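Local coordinates for protein Zn-dependent hydrolase, glyoxylase (Echinicola vietnamensis, PDB 6T5K) that probably hydrolyses beta-lactam antibiotics, carbapenems among them, as a zinc-dependent class B metallo-beta-lactamase, at residues S17-K22 and V35-Y40; D175-G180 and L216-P221. One frame throughout, in Å; residues are numbered along the deposited sequence.

Contact 1: S17-K22 and V35-Y40; sequences STFTEK and VSPHTY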
ATOM      1  N   SER A  17       3.914  17.598  18.428  1.00 58.46           N
ATOM      2  CA  SER A  17       4.830  16.682  17.756  1.00 60.06           C
ATOM      3  C   SER A  17       4.184  16.070  16.513  1.00 62.07           C
ATOM      4  O   SER A  17       4.867  15.479  15.674  1.00 62.16           O
ATOM      5  N   THR A  18       2.868  16.221  16.394  1.00 63.95           N
ATOM      6  CA  THR A  18       2.149  15.639  15.269  1.00 64.92           C
ATOM      7  C   THR A  18       2.463  16.398  13.984  1.00 62.11           C
ATOM      8  O   THR A  18       2.664  17.616  13.996  1.00 63.65           O
ATOM      9  CB  THR A  18       0.642  15.687  15.530  1.00 68.03           C
ATOM     10  OG1 THR A  18       0.195  17.049  15.538  0.70 69.31           O
ATOM     11  CG2 THR A  18       0.305  15.043  16.866  0.70 68.81           C
ATOM     12  N   PHE A  19       2.521  15.666  12.871  1.00 56.43           N
ATOM     13  CA  PHE A  19       2.620  16.296  11.562  1.00 49.30           C
ATOM     14  C   PHE A  19       1.253  16.843  11.184  1.00 47.84           C
ATOM     15  O   PHE A  19       0.227  16.185  11.396  1.00 51.15           O
ATOM     16  CB  PHE A  19       3.068  15.275  10.516  1.00 44.08           C
ATOM     17  CG  PHE A  19       3.162  15.835   9.128  1.00 36.88           C
ATOM     18  CD1 PHE A  19       4.292  16.509   8.717  1.00 35.22           C
ATOM     19  CD2 PHE A  19       2.130  15.667   8.227  1.00 34.48           C
ATOM     20  CE1 PHE A  19       4.391  17.004   7.436  1.00 35.09           C
ATOM     21  CE2 PHE A  19       2.223  16.171   6.963  1.00 32.74           C
ATOM     22  CZ  PHE A  19       3.347  16.846   6.565  1.00 33.93           C
ATOM     23  N   THR A  20       1.226  18.055  10.633  1.00 41.39           N
ATOM     24  CA  THR A  20      -0.050  18.626  10.215  1.00 36.04           C
ATOM     25  C   THR A  20      -0.395  18.071   8.841  1.00 31.54           C
ATOM     26  O   THR A  20       0.162  18.489   7.827  1.00 30.48           O
ATOM     27  CB  THR A  20      -0.015  20.144  10.211  1.00 36.77           C
ATOM     28  OG1 THR A  20       0.345  20.613  11.514  1.00 39.07           O
ATOM     29  CG2 THR A  20      -1.390  20.677   9.848  1.00 36.68           C
ATOM     30  N   GLU A  21      -1.310  17.112   8.817  1.00 29.58           N
ATOM     31  CA  GLU A  21      -1.748  16.521   7.563  1.00 30.54           C
ATOM     32  C   GLU A  21      -2.354  17.579   6.648  1.00 29.45           C
ATOM     33  O   GLU A  21      -3.017  18.517   7.098  1.00 32.07           O
ATOM     34  CB  GLU A  21      -2.789  15.449   7.836  1.00 32.88           C
ATOM     35  CG  GLU A  21      -2.269  14.370   8.732  1.00 36.12           C
ATOM     36  CD  GLU A  21      -3.174  13.177   8.774  1.00 37.58           C
ATOM     37  OE1 GLU A  21      -4.274  13.256   8.178  1.00 38.78           O
ATOM     38  OE2 GLU A  21      -2.781  12.175   9.414  1.00 37.47           O
ATOM     39  N   LYS A  22      -2.127  17.417   5.348  1.00 29.75           N
ATOM     40  CA  LYS A  22      -2.567  18.410   4.376  1.00 32.52           C
ATOM     41  C   LYS A  22      -3.060  17.682   3.137  1.00 31.43           C
ATOM     42  O   LYS A  22      -2.357  16.824   2.593  1.00 30.31           O
ATOM     43  CB  LYS A  22      -1.408  19.355   4.034  1.00 37.83           C
ATOM     44  CG  LYS A  22      -1.706  20.346   2.929  1.00 43.05           C
ATOM     45  N   VAL A  35       0.738  12.934   4.894  1.00 17.83           N
ATOM     46  CA  VAL A  35       0.596  12.471   6.269  1.00 17.92           C
ATOM     47  C   VAL A  35       1.899  12.494   7.046  1.00 17.31           C
ATOM     48  O   VAL A  35       1.878  12.296   8.269  1.00 19.71           O
ATOM     49  CB  VAL A  35      -0.053  11.073   6.324  1.00 19.12           C
ATOM     50  CG1 VAL A  35      -1.467  11.166   5.783  1.00 20.02           C
ATOM     51  CG2 VAL A  35       0.777  10.056   5.554  1.00 20.38           C
ATOM     52  N   SER A  36       3.018  12.780   6.392  1.00 17.21           N
ATOM     53  CA  SER A  36       4.308  12.949   7.054  1.00 17.27           C
ATOM     54  C   SER A  36       5.169  13.764   6.108  1.00 16.95           C
ATOM     55  O   SER A  36       4.762  14.026   4.968  1.00 17.37           O
ATOM     56  CB  SER A  36       4.964  11.594   7.374  1.00 17.61           C
ATOM     57  OG  SER A  36       5.472  10.966   6.216  1.00 18.16           O
ATOM     58  N   PRO A  37       6.381  14.141   6.523  1.00 18.89           N
ATOM     59  CA  PRO A  37       7.193  14.979   5.616  1.00 17.67           C
ATOM     60  C   PRO A  37       7.371  14.409   4.224  1.00 18.62           C
ATOM     61  O   PRO A  37       7.388  15.178   3.251  1.00 21.32           O
ATOM     62  CB  PRO A  37       8.521  15.140   6.371  1.00 18.91           C
ATOM     63  CG  PRO A  37       8.100  15.105   7.807  1.00 21.29           C
ATOM     64  CD  PRO A  37       6.988  14.055   7.866  1.00 20.49           C
ATOM     65  N   HIS A  38       7.491  13.087   4.102  1.00 17.03           N
ATOM     66  CA  HIS A  38       7.753  12.459   2.823  1.00 17.24           C
ATOM     67  C   HIS A  38       6.716  11.433   2.397  1.00 16.97           C
ATOM     68  O   HIS A  38       6.923  10.775   1.377  1.00 17.94           O
ATOM     69  CB  HIS A  38       9.123  11.771   2.840  1.00 18.63           C
ATOM     70  CG  HIS A  38      10.240  12.698   3.153  1.00 21.02           C
ATOM     71  ND1 HIS A  38      10.720  12.867   4.434  1.00 22.51           N
ATOM     72  CD2 HIS A  38      10.962  13.527   2.362  1.00 24.29           C
ATOM     73  CE1 HIS A  38      11.685  13.768   4.422  1.00 25.30           C
ATOM     74  NE2 HIS A  38      11.843  14.195   3.184  1.00 24.38           N
ATOM     75  N   THR A  39       5.642  11.222   3.147  1.00 16.19           N
ATOM     76  CA  THR A  39       4.683  10.206   2.751  1.00 16.06           C
ATOM     77  C   THR A  39       3.275  10.765   2.666  1.00 16.69           C
ATOM     78  O   THR A  39       2.910  11.745   3.332  1.00 15.95           O
ATOM     79  CB  THR A  39       4.694   8.911   3.618  1.00 17.54           C
ATOM     80  OG1 THR A  39       3.982   9.106   4.847  1.00 17.77           O
ATOM     81  CG2 THR A  39       6.109   8.455   3.875  1.00 18.08           C
ATOM     82  N   TYR A  40       2.514  10.135   1.783  1.00 16.71           N
ATOM     83  CA  TYR A  40       1.186  10.567   1.392  1.00 16.69           C
ATOM     84  C   TYR A  40       0.303   9.330   1.279  1.00 17.77           C
ATOM     85  O   TYR A  40       0.768   8.239   0.933  1.00 17.55           O
ATOM     86  CB  TYR A  40       1.223  11.216   0.001  1.00 16.95           C
ATOM     87  CG  TYR A  40       2.132  12.406  -0.118  1.00 17.90           C
ATOM     88  CD1 TYR A  40       3.521  12.266  -0.028  1.00 19.19           C
ATOM     89  CD2 TYR A  40       1.611  13.685  -0.266  1.00 19.28           C
ATOM     90  CE1 TYR A  40       4.353  13.364  -0.103  1.00 21.03           C
ATOM     91  CE2 TYR A  40       2.438  14.786  -0.383  1.00 20.79           C
ATOM     92  CZ  TYR A  40       3.811  14.619  -0.272  1.00 20.06           C
ATOM     93  OH  TYR A  40       4.650  15.704  -0.368  1.00 23.93           O
TER
HETATM   94  O   HOH W   1      -0.203  12.263  10.044  1.00 30.58           O
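Phe-19 and Glu-21 meet Val-35, Ser-36 and Pro-37 where the irregular N-terminal segment 17-22 runs beside the turn that leads into strand 39-48, the backbones closest at Glu-21 and Val-35, whose CA atoms are 4.9 Å apart. The Phe-19 ring does most of the touching. With CG anti to the backbone N (chi1 179°) the ring reaches across and lies on the backbone of the turn: Ser-36 CA sits over its centre, 3.6 Å above the plane, and the peptide nitrogens of Ser-36 and Pro-37 lie over a face as well. Beside them the Pro-37 ring slides past the aromatic ring, with Pro-37 CD 3.7 Å from Phe-19 CD1. Phe-19 thus packs chiefly on main chain and proline ring. The extended Glu-21 chain brings its carboxylate to Val-35, CD lying 4.0 Å from Val-35 CG1. One water ties the two segments by donating to Glu-21 OE2 and Val-35 O, 2.7 Å from each. Glu-21 OE2 also accepts from Trp-226 NE1, which fixes the carboxylate further. Within the turn, Thr-39 O receives both Val-35 N and Ser-36 N. The contact lies away from the zinc site, at the hairpin of strands 22-26 and 30-34: Lys-22 pairs with Gln-34 through the backbone, Phe-19 also touches Gln-34, and His-38 and Tyr-40 join the turn to strand 54-63.

Contact 2: D175-G180 and L216-P221; sequences DQVLFG and LRLVIP
Val-177, Leu-178 and Phe-179 pair in parallel with Leu-218, Val-219 and Ile-220, in strands 177-181 and 218-221 of a beta-alpha-beta crossover through helix 201-212, in the smaller sheet of the metallo-beta-lactamase alpha-beta/beta-alpha fold. The strands run 16° apart. Leu-178 is held by both its backbone N and its O: the N donates to Leu-218 O, and the O accepts from Ile-220 N at 2.8 Å in a bond that is nearly straight at the carbonyl, 171°. Gly-180 N to Ile-220 O continues the pairing. At the other end Gln-176 O takes two donors in its carbonyl plane, Arg-217 N at 2.8 Å and Leu-218 N at 3.2 Å. Gln-176 and Val-177 form a G1 beta bulge opposite Phe-172. The Arg-217 chain bends at chi3, and the guanidinium beyond lies against Gln-176, with CB 3.7 Å above the plane toward the rim; Asp-175 O is over a face too. On one side of the sheet Val-177 and Leu-218 lie side by side, Val-177 CG1 reaches Ile-220 CD1 at 3.9 Å, and Ile-220 CG2 meets the edge of the Phe-179 ring, 3.6 Å from CD1. Met-59 of strand 54-63 covers Val-177, Phe-179 and Ile-220. On the opposite side, Leu-178 CB touches Leu-216 CD1 at 3.8 Å, and helix 230-239 packs there through Leu-231 and Leu-232. Both strands lead toward ligands of the second zinc, Cys-182 after Gly-180 and His-223 after Pro-221. Backbone bonds between apolar layers are consistent with a rigid platform from which these two ligands leave the sheet.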
ATOM      1  N   ASP A 175      10.607   8.582   8.096  1.00 14.31           N
ATOM      2  CA  ASP A 175       9.461   9.138   8.805  1.00 15.31           C
ATOM      3  C   ASP A 175       8.825   8.106   9.737  1.00 15.30           C
ATOM      4  O   ASP A 175       7.759   8.394  10.316  1.00 16.18           O
ATOM      5  CB  ASP A 175       8.386   9.627   7.809  1.00 16.69           C
ATOM      6  CG  ASP A 175       8.821  10.811   6.956  1.00 18.50           C
ATOM      7  OD1 ASP A 175       9.940  11.347   7.099  1.00 19.47           O
ATOM      8  OD2 ASP A 175       7.992  11.196   6.087  1.00 18.78           O
ATOM      9  N   GLN A 176       9.393   6.908   9.840  1.00 14.83           N
ATOM     10  CA  GLN A 176       8.831   5.822  10.664  1.00 14.48           C
ATOM     11  C   GLN A 176       7.358   5.567  10.279  1.00 13.12           C
ATOM     12  O   GLN A 176       6.440   5.543  11.105  1.00 14.24           O
ATOM     13  CB  GLN A 176       9.021   6.067  12.174  1.00 16.97           C
ATOM     14  CG  GLN A 176      10.366   5.675  12.685  1.00 21.47           C
ATOM     15  CD  GLN A 176      10.679   4.132  12.599  1.00 24.58           C
ATOM     16  OE1 GLN A 176       9.822   3.305  12.482  1.00 21.95           O
ATOM     17  NE2 GLN A 176      11.953   3.798  12.718  0.60 28.95           N
ATOM     18  N   VAL A 177       7.184   5.297   8.963  1.00 13.86           N
ATOM     19  CA  VAL A 177       5.876   5.061   8.374  1.00 13.86           C
ATOM     20  C   VAL A 177       5.823   3.655   7.807  1.00 14.48           C
ATOM     21  O   VAL A 177       6.723   3.224   7.082  1.00 15.21           O
ATOM     22  CB  VAL A 177       5.601   6.070   7.243  1.00 14.60           C
ATOM     23  CG1 VAL A 177       4.254   5.764   6.546  1.00 14.72           C
ATOM     24  CG2 VAL A 177       5.596   7.471   7.772  1.00 14.33           C
ATOM     25  N   LEU A 178       4.718   2.981   8.059  1.00 14.16           N
ATOM     26  CA  LEU A 178       4.467   1.673   7.498  1.00 12.94           C
ATOM     27  C   LEU A 178       3.213   1.744   6.653  1.00 12.69           C
ATOM     28  O   LEU A 178       2.157   2.161   7.153  1.00 14.68           O
ATOM     29  CB  LEU A 178       4.209   0.642   8.611  1.00 14.87           C
ATOM     30  CG  LEU A 178       4.051  -0.802   8.114  1.00 18.24           C
ATOM     31  CD1 LEU A 178       5.403  -1.475   8.034  1.00 18.19           C
ATOM     32  CD2 LEU A 178       3.117  -1.619   8.991  1.00 20.71           C
ATOM     33  N   PHE A 179       3.320   1.283   5.401  1.00 13.62           N
ATOM     34  CA  PHE A 179       2.145   0.972   4.599  1.00 14.14           C
ATOM     35  C   PHE A 179       1.838  -0.508   4.829  1.00 14.83           C
ATOM     36  O   PHE A 179       2.553  -1.392   4.329  1.00 14.46           O
ATOM     37  CB  PHE A 179       2.314   1.267   3.114  1.00 13.76           C
ATOM     38  CG  PHE A 179       1.070   0.967   2.347  1.00 14.18           C
ATOM     39  CD1 PHE A 179      -0.065   1.732   2.532  1.00 15.89           C
ATOM     40  CD2 PHE A 179       1.015  -0.111   1.482  1.00 16.24           C
ATOM     41  CE1 PHE A 179      -1.235   1.425   1.863  1.00 16.05           C
ATOM     42  CE2 PHE A 179      -0.146  -0.433   0.820  1.00 16.34           C
ATOM     43  CZ  PHE A 179      -1.274   0.353   0.987  1.00 16.27           C
ATOM     44  N   GLY A 180       0.785  -0.779   5.614  1.00 15.45           N
ATOM     45  CA  GLY A 180       0.423  -2.146   5.941  1.00 15.46           C
ATOM     46  C   GLY A 180      -0.396  -2.833   4.879  1.00 16.31           C
ATOM     47  O   GLY A 180      -0.450  -4.060   4.855  1.00 18.43           O
ATOM     48  N   LEU A 216       7.613   2.626  14.942  1.00 14.84           N
ATOM     49  CA  LEU A 216       6.708   3.236  13.982  1.00 15.06           C
ATOM     50  C   LEU A 216       5.914   4.369  14.618  1.00 15.82           C
ATOM     51  O   LEU A 216       5.393   4.250  15.734  1.00 16.10           O
ATOM     52  CB  LEU A 216       5.743   2.209  13.423  1.00 16.60           C
ATOM     53  CG  LEU A 216       6.377   1.273  12.410  1.00 15.30           C
ATOM     54  CD1 LEU A 216       5.425   0.118  12.146  1.00 15.84           C
ATOM     55  CD2 LEU A 216       6.703   2.008  11.130  1.00 17.54           C
ATOM     56  N   ARG A 217       5.718   5.426  13.831  1.00 15.35           N
ATOM     57  CA  ARG A 217       4.872   6.541  14.216  1.00 16.14           C
ATOM     58  C   ARG A 217       3.568   6.591  13.463  1.00 15.43           C
ATOM     59  O   ARG A 217       2.593   7.129  13.988  1.00 17.70           O
ATOM     60  CB  ARG A 217       5.607   7.869  14.005  1.00 18.05           C
ATOM     61  CG  ARG A 217       6.838   7.935  14.850  1.00 20.58           C
ATOM     62  CD  ARG A 217       7.309   9.330  15.107  1.00 24.73           C
ATOM     63  NE  ARG A 217       7.959   9.890  13.938  1.00 27.71           N
ATOM     64  CZ  ARG A 217       9.235   9.693  13.605  1.00 31.48           C
ATOM     65  NH1 ARG A 217      10.010   8.916  14.340  1.00 31.76           N
ATOM     66  NH2 ARG A 217       9.737  10.284  12.525  1.00 32.53           N
ATOM     67  N   LEU A 218       3.540   6.060  12.245  1.00 14.31           N
ATOM     68  CA  LEU A 218       2.355   6.132  11.405  1.00 14.39           C
ATOM     69  C   LEU A 218       2.197   4.801  10.694  1.00 15.53           C
ATOM     70  O   LEU A 218       3.160   4.292  10.110  1.00 15.35           O
ATOM     71  CB  LEU A 218       2.456   7.272  10.372  1.00 17.48           C
ATOM     72  CG  LEU A 218       1.272   7.486   9.407  1.00 25.14           C
ATOM     73  CD1 LEU A 218       0.070   8.038  10.117  1.00 30.62           C
ATOM     74  CD2 LEU A 218       1.742   8.416   8.312  1.00 29.09           C
ATOM     75  N   VAL A 219       0.980   4.254  10.750  1.00 14.14           N
ATOM     76  CA  VAL A 219       0.629   2.998  10.097  1.00 13.76           C
ATOM     77  C   VAL A 219      -0.581   3.267   9.214  1.00 14.02           C
ATOM     78  O   VAL A 219      -1.609   3.760   9.700  1.00 15.01           O
ATOM     79  CB  VAL A 219       0.316   1.905  11.139  1.00 13.77           C
ATOM     80  CG1 VAL A 219      -0.157   0.617  10.479  1.00 14.63           C
ATOM     81  CG2 VAL A 219       1.546   1.626  11.984  1.00 15.28           C
ATOM     82  N   ILE A 220      -0.466   2.909   7.935  1.00 13.14           N
ATOM     83  CA  ILE A 220      -1.497   3.145   6.924  1.00 14.93           C
ATOM     84  C   ILE A 220      -2.105   1.793   6.562  1.00 15.85           C
ATOM     85  O   ILE A 220      -1.396   0.925   6.024  1.00 16.15           O
ATOM     86  CB  ILE A 220      -0.936   3.821   5.669  1.00 15.88           C
ATOM     87  CG1 ILE A 220      -0.254   5.147   5.980  1.00 16.53           C
ATOM     88  CG2 ILE A 220      -2.049   3.954   4.606  1.00 16.54           C
ATOM     89  CD1 ILE A 220       0.710   5.541   4.880  1.00 17.03           C
ATOM     90  N   PRO A 221      -3.373   1.553   6.871  1.00 14.25           N
ATOM     91  CA  PRO A 221      -4.024   0.288   6.513  1.00 14.89           C
ATOM     92  C   PRO A 221      -4.503   0.354   5.075  1.00 16.40           C
ATOM     93  O   PRO A 221      -4.536   1.408   4.459  1.00 16.52           O
ATOM     94  CB  PRO A 221      -5.236   0.258   7.460  1.00 15.61           C
ATOM     95  CG  PRO A 221      -5.611   1.731   7.562  1.00 17.34           C
ATOM     96  CD  PRO A 221      -4.314   2.489   7.531  1.00 15.26           C
TER

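Overall arrangement
From the N terminus, contact 1 comes first: 17-22 meets 35-40 and closes a short loop holding the hairpin of strands 22-26 and 30-34. The chain then builds the rest of the larger sheet, three strands of the smaller one and the zinc ligands from His-100 to His-163 before contact 2 opens at 175-180; it closes at 216-221 across helix 201-212, with Cys-182 inside its loop and His-223 just after. The two loops follow in series, with centres about 11 Å apart. They nevertheless touch: Asp-175 OD2 probably accepts hydrogen bonds from Ser-36 OG and His-38 N, and Val-35 CG2 packs on Leu-218 CD2. Together they tie the N-terminal edge of the larger sheet to the smaller sheet.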